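Local coordinates for peroxisomal acyl-coenzyme A oxidase 1 (PDB 1W07), which catalyses the FAD-dependent desaturation of long- and medium-chain acyl-CoAs to 2-trans-enoyl-CoAs, passing electrons to oxygen to give hydrogen peroxide in peroxisomal beta-oxidation, at residues F335-F346 with L552-Y562. The protein carries 1 engineered substitution. Residues are numbered along the deposited sequence; the frame is centred on the assembly and turned at random.
Sequences FPLLASAYAFRF and LNNLCYIYALY
Tyr559 fits as a knob into a hole formed by Ala339, Ser340, Ala343 and Phe344. The contact joins helix 328-363, in the C-alpha1 domain of the acyl-CoA oxidase fold, to helix 548-566, in its C-terminal part. The axes of segments 335-346 and 552-562 cross at -108° and come within 8.3 Å. With chi1 at 180°, CG of Tyr559 points opposite the backbone N, and the ring reaches over Ala343. Its CB meets Ala339 CB at 4.0 Å. The ring lies with one face on Ala343, whose CB stands over the centre, 4.0 Å from the centroid. CD1 and CE1 present the ring edge to Ser340 OG. At the tip, OH lies near the plane of the Phe344 ring, at the edge by CE1.

The backbones come closest where Ala339 CA is 4.7 Å from Leu555 CA; Ala339 CB is 3.4 Å from Leu555 O. Leu555 CD1 then makes a CH-pi contact with a face of Tyr342, whose OH bonds to Leu603 O. Leu552 CD2 touches Tyr342 CD2 and the edge of Phe346.

At the other end Pro336 CB sits over the Tyr562 ring, 3.6 Å from its centroid. Replacing Tyr562 by an alanine would probably leave the Pro336 ring without this aromatic cover and open a gap over CB and CG. Helix 579-596 also touches Pro336, through Tyr593. Pro336 O accepts Ser340 N and, from the opposite face of its carbonyl plane, Ser340 OG at 2.8 Å.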
loop_
_atom_site.group_PDB
_atom_site.type_symbol
_atom_site.label_atom_id
_atom_site.label_comp_id
_atom_site.label_asym_id
_atom_site.label_seq_id
_atom_site.Cartn_x
_atom_site.Cartn_y
_atom_site.Cartn_z
ATOM N N PHE B 335 -14.161 7.573 7.074
ATOM C CA PHE B 335 -15.527 7.097 7.258
ATOM C C PHE B 335 -15.992 6.057 6.237
ATOM O O PHE B 335 -16.752 5.155 6.582
ATOM C CB PHE B 335 -16.489 8.288 7.317
ATOM C CG PHE B 335 -16.331 9.132 8.567
ATOM C CD1 PHE B 335 -17.109 10.277 8.735
ATOM C CD2 PHE B 335 -15.416 8.793 9.567
ATOM C CE1 PHE B 335 -16.980 11.068 9.872
ATOM C CE2 PHE B 335 -15.278 9.585 10.724
ATOM C CZ PHE B 335 -16.068 10.727 10.868
ATOM N N PRO B 336 -15.554 6.170 4.971
ATOM C CA PRO B 336 -15.978 5.151 4.004
ATOM C C PRO B 336 -15.368 3.801 4.418
ATOM O O PRO B 336 -15.977 2.747 4.219
ATOM C CB PRO B 336 -15.418 5.686 2.683
ATOM C CG PRO B 336 -15.514 7.192 2.874
ATOM C CD PRO B 336 -14.982 7.341 4.287
ATOM N N LEU B 337 -14.175 3.822 5.018
ATOM C CA LEU B 337 -13.535 2.572 5.465
ATOM C C LEU B 337 -14.230 2.006 6.707
ATOM O O LEU B 337 -14.329 0.783 6.892
ATOM C CB LEU B 337 -12.061 2.817 5.763
ATOM C CG LEU B 337 -11.216 3.306 4.567
ATOM C CD1 LEU B 337 -9.779 3.425 5.023
ATOM C CD2 LEU B 337 -11.343 2.339 3.392
ATOM N N LEU B 338 -14.700 2.896 7.571
ATOM C CA LEU B 338 -15.439 2.475 8.755
ATOM C C LEU B 338 -16.735 1.854 8.247
ATOM O O LEU B 338 -17.135 0.788 8.688
ATOM C CB LEU B 338 -15.734 3.687 9.638
ATOM C CG LEU B 338 -16.750 3.486 10.764
ATOM C CD1 LEU B 338 -16.291 2.387 11.727
ATOM C CD2 LEU B 338 -16.924 4.815 11.484
ATOM N N ALA B 339 -17.389 2.512 7.301
ATOM C CA ALA B 339 -18.634 1.969 6.744
ATOM C C ALA B 339 -18.397 0.603 6.072
ATOM O O ALA B 339 -19.225 -0.311 6.199
ATOM C CB ALA B 339 -19.236 2.947 5.733
ATOM N N SER B 340 -17.267 0.471 5.367
ATOM C CA SER B 340 -16.901 -0.769 4.667
ATOM C C SER B 340 -16.626 -1.903 5.644
ATOM O O SER B 340 -16.889 -3.067 5.338
ATOM C CB SER B 340 -15.657 -0.566 3.788
ATOM O OG SER B 340 -15.877 0.339 2.713
ATOM N N ALA B 341 -16.070 -1.576 6.805
ATOM C CA ALA B 341 -15.805 -2.608 7.803
ATOM C C ALA B 341 -17.134 -3.259 8.184
ATOM O O ALA B 341 -17.253 -4.480 8.170
ATOM C CB ALA B 341 -15.128 -1.999 9.038
ATOM N N TYR B 342 -18.144 -2.456 8.515
ATOM C CA TYR B 342 -19.443 -3.033 8.865
ATOM C C TYR B 342 -20.085 -3.706 7.644
ATOM O O TYR B 342 -20.675 -4.781 7.744
ATOM C CB TYR B 342 -20.374 -1.957 9.420
ATOM C CG TYR B 342 -20.099 -1.590 10.870
ATOM C CD1 TYR B 342 -18.989 -0.822 11.221
ATOM C CD2 TYR B 342 -20.952 -2.010 11.888
ATOM C CE1 TYR B 342 -18.738 -0.473 12.556
ATOM C CE2 TYR B 342 -20.715 -1.682 13.222
ATOM C CZ TYR B 342 -19.607 -0.910 13.552
ATOM O OH TYR B 342 -19.368 -0.570 14.863
ATOM N N ALA B 343 -19.963 -3.072 6.487
ATOM C CA ALA B 343 -20.516 -3.642 5.276
ATOM C C ALA B 343 -19.944 -5.045 5.014
ATOM O O ALA B 343 -20.692 -5.974 4.684
ATOM C CB ALA B 343 -20.243 -2.724 4.100
ATOM N N PHE B 344 -18.630 -5.207 5.167
ATOM C CA PHE B 344 -17.974 -6.499 4.935
ATOM C C PHE B 344 -18.310 -7.495 6.029
ATOM O O PHE B 344 -18.362 -8.700 5.795
ATOM C CB PHE B 344 -16.456 -6.338 4.824
ATOM C CG PHE B 344 -16.010 -5.482 3.666
ATOM C CD1 PHE B 344 -16.892 -5.129 2.642
ATOM C CD2 PHE B 344 -14.689 -5.057 3.590
ATOM C CE1 PHE B 344 -16.455 -4.362 1.560
ATOM C CE2 PHE B 344 -14.242 -4.302 2.525
ATOM C CZ PHE B 344 -15.127 -3.949 1.501
ATOM N N ARG B 345 -18.541 -6.998 7.237
ATOM C CA ARG B 345 -18.935 -7.864 8.352
ATOM C C ARG B 345 -20.322 -8.496 8.029
ATOM O O ARG B 345 -20.514 -9.713 8.130
ATOM C CB ARG B 345 -19.033 -7.002 9.618
ATOM C CG ARG B 345 -19.176 -7.764 10.914
ATOM C CD ARG B 345 -17.908 -8.532 11.182
ATOM N NE ARG B 345 -17.844 -8.997 12.556
ATOM C CZ ARG B 345 -16.743 -9.486 13.113
ATOM N NH1 ARG B 345 -15.615 -9.566 12.409
ATOM N NH2 ARG B 345 -16.768 -9.902 14.370
ATOM N N PHE B 346 -21.280 -7.660 7.625
ATOM C CA PHE B 346 -22.629 -8.134 7.305
ATOM C C PHE B 346 -22.646 -9.039 6.061
ATOM O O PHE B 346 -23.354 -10.056 6.029
ATOM C CB PHE B 346 -23.564 -6.928 7.123
ATOM C CG PHE B 346 -23.726 -6.087 8.381
ATOM C CD1 PHE B 346 -23.902 -4.707 8.302
ATOM C CD2 PHE B 346 -23.674 -6.677 9.645
ATOM C CE1 PHE B 346 -24.015 -3.926 9.463
ATOM C CE2 PHE B 346 -23.787 -5.914 10.813
ATOM C CZ PHE B 346 -23.955 -4.528 10.719
ATOM N N LEU B 552 -26.128 2.403 12.012
ATOM C CA LEU B 552 -25.862 1.427 10.957
ATOM C C LEU B 552 -26.442 1.951 9.639
ATOM O O LEU B 552 -25.886 1.727 8.558
ATOM C CB LEU B 552 -26.487 0.072 11.304
ATOM C CG LEU B 552 -25.842 -0.645 12.495
ATOM C CD1 LEU B 552 -26.584 -1.943 12.786
ATOM C CD2 LEU B 552 -24.372 -0.916 12.182
ATOM N N ASN B 553 -27.561 2.663 9.735
ATOM C CA ASN B 553 -28.209 3.235 8.559
ATOM C C ASN B 553 -27.275 4.281 7.962
ATOM O O ASN B 553 -27.083 4.338 6.744
ATOM C CB ASN B 553 -29.545 3.876 8.945
ATOM C CG ASN B 553 -30.354 4.295 7.738
ATOM O OD1 ASN B 553 -31.103 3.503 7.166
ATOM N ND2 ASN B 553 -30.187 5.543 7.325
ATOM N N ASN B 554 -26.684 5.106 8.820
ATOM C CA ASN B 554 -25.743 6.125 8.351
ATOM C C ASN B 554 -24.598 5.472 7.573
ATOM O O ASN B 554 -24.278 5.881 6.467
ATOM C CB ASN B 554 -25.151 6.924 9.536
ATOM C CG ASN B 554 -26.150 7.875 10.192
ATOM O OD1 ASN B 554 -27.051 8.407 9.537
ATOM N ND2 ASN B 554 -25.960 8.129 11.484
ATOM N N LEU B 555 -23.974 4.459 8.168
ATOM C CA LEU B 555 -22.859 3.770 7.531
ATOM C C LEU B 555 -23.299 3.083 6.237
ATOM O O LEU B 555 -22.588 3.126 5.231
ATOM C CB LEU B 555 -22.249 2.742 8.495
ATOM C CG LEU B 555 -21.629 3.293 9.787
ATOM C CD1 LEU B 555 -21.130 2.134 10.675
ATOM C CD2 LEU B 555 -20.494 4.257 9.420
ATOM N N CYS B 556 -24.476 2.463 6.258
ATOM C CA CYS B 556 -24.992 1.786 5.077
ATOM C C CYS B 556 -25.017 2.711 3.880
ATOM O O CYS B 556 -24.536 2.345 2.808
ATOM C CB CYS B 556 -26.408 1.250 5.319
ATOM S SG CYS B 556 -27.208 0.508 3.864
ATOM N N TYR B 557 -25.579 3.909 4.043
ATOM C CA TYR B 557 -25.656 4.821 2.915
ATOM C C TYR B 557 -24.367 5.558 2.603
ATOM O O TYR B 557 -24.190 6.053 1.486
ATOM C CB TYR B 557 -26.849 5.774 3.074
ATOM C CG TYR B 557 -28.149 5.025 2.947
ATOM C CD1 TYR B 557 -28.768 4.473 4.070
ATOM C CD2 TYR B 557 -28.699 4.752 1.692
ATOM C CE1 TYR B 557 -29.893 3.659 3.942
ATOM C CE2 TYR B 557 -29.824 3.939 1.561
ATOM C CZ TYR B 557 -30.409 3.393 2.679
ATOM O OH TYR B 557 -31.475 2.535 2.519
ATOM N N ILE B 558 -23.465 5.630 3.579
ATOM C CA ILE B 558 -22.151 6.232 3.357
ATOM C C ILE B 558 -21.412 5.283 2.409
ATOM O O ILE B 558 -20.783 5.718 1.449
ATOM C CB ILE B 558 -21.310 6.337 4.670
ATOM C CG1 ILE B 558 -21.732 7.570 5.476
ATOM C CG2 ILE B 558 -19.801 6.372 4.327
ATOM C CD1 ILE B 558 -21.004 7.714 6.810
ATOM N N TYR B 559 -21.483 3.983 2.686
ATOM C CA TYR B 559 -20.814 2.987 1.838
ATOM C C TYR B 559 -21.327 3.100 0.386
ATOM O O TYR B 559 -20.548 3.258 -0.562
ATOM C CB TYR B 559 -21.072 1.570 2.397
ATOM C CG TYR B 559 -20.423 0.438 1.609
ATOM C CD1 TYR B 559 -19.031 0.269 1.577
ATOM C CD2 TYR B 559 -21.197 -0.413 0.830
ATOM C CE1 TYR B 559 -18.430 -0.726 0.766
ATOM C CE2 TYR B 559 -20.617 -1.395 0.021
ATOM C CZ TYR B 559 -19.252 -1.552 -0.013
ATOM O OH TYR B 559 -18.726 -2.541 -0.824
ATOM N N ALA B 560 -22.645 3.052 0.225
ATOM C CA ALA B 560 -23.265 3.135 -1.088
ATOM C C ALA B 560 -22.983 4.450 -1.814
ATOM O O ALA B 560 -22.543 4.454 -2.966
ATOM C CB ALA B 560 -24.771 2.914 -0.964
ATOM N N LEU B 561 -23.230 5.568 -1.144
ATOM C CA LEU B 561 -23.012 6.871 -1.759
ATOM C C LEU B 561 -21.543 7.133 -2.050
ATOM O O LEU B 561 -21.217 7.865 -2.986
ATOM C CB LEU B 561 -23.575 7.981 -0.869
ATOM C CG LEU B 561 -25.087 7.927 -0.615
ATOM C CD1 LEU B 561 -25.518 9.103 0.260
ATOM C CD2 LEU B 561 -25.811 7.955 -1.951
ATOM N N TYR B 562 -20.651 6.546 -1.254
ATOM C CA TYR B 562 -19.225 6.720 -1.485
ATOM C C TYR B 562 -18.828 6.008 -2.772
ATOM O O TYR B 562 -18.077 6.548 -3.583
ATOM C CB TYR B 562 -18.413 6.146 -0.321
ATOM C CG TYR B 562 -16.930 6.219 -0.578
ATOM C CD1 TYR B 562 -16.267 7.443 -0.551
ATOM C CD2 TYR B 562 -16.196 5.075 -0.885
ATOM C CE1 TYR B 562 -14.915 7.533 -0.826
ATOM C CE2 TYR B 562 -14.833 5.149 -1.158
ATOM C CZ TYR B 562 -14.204 6.385 -1.126
ATOM O OH TYR B 562 -12.860 6.493 -1.404
#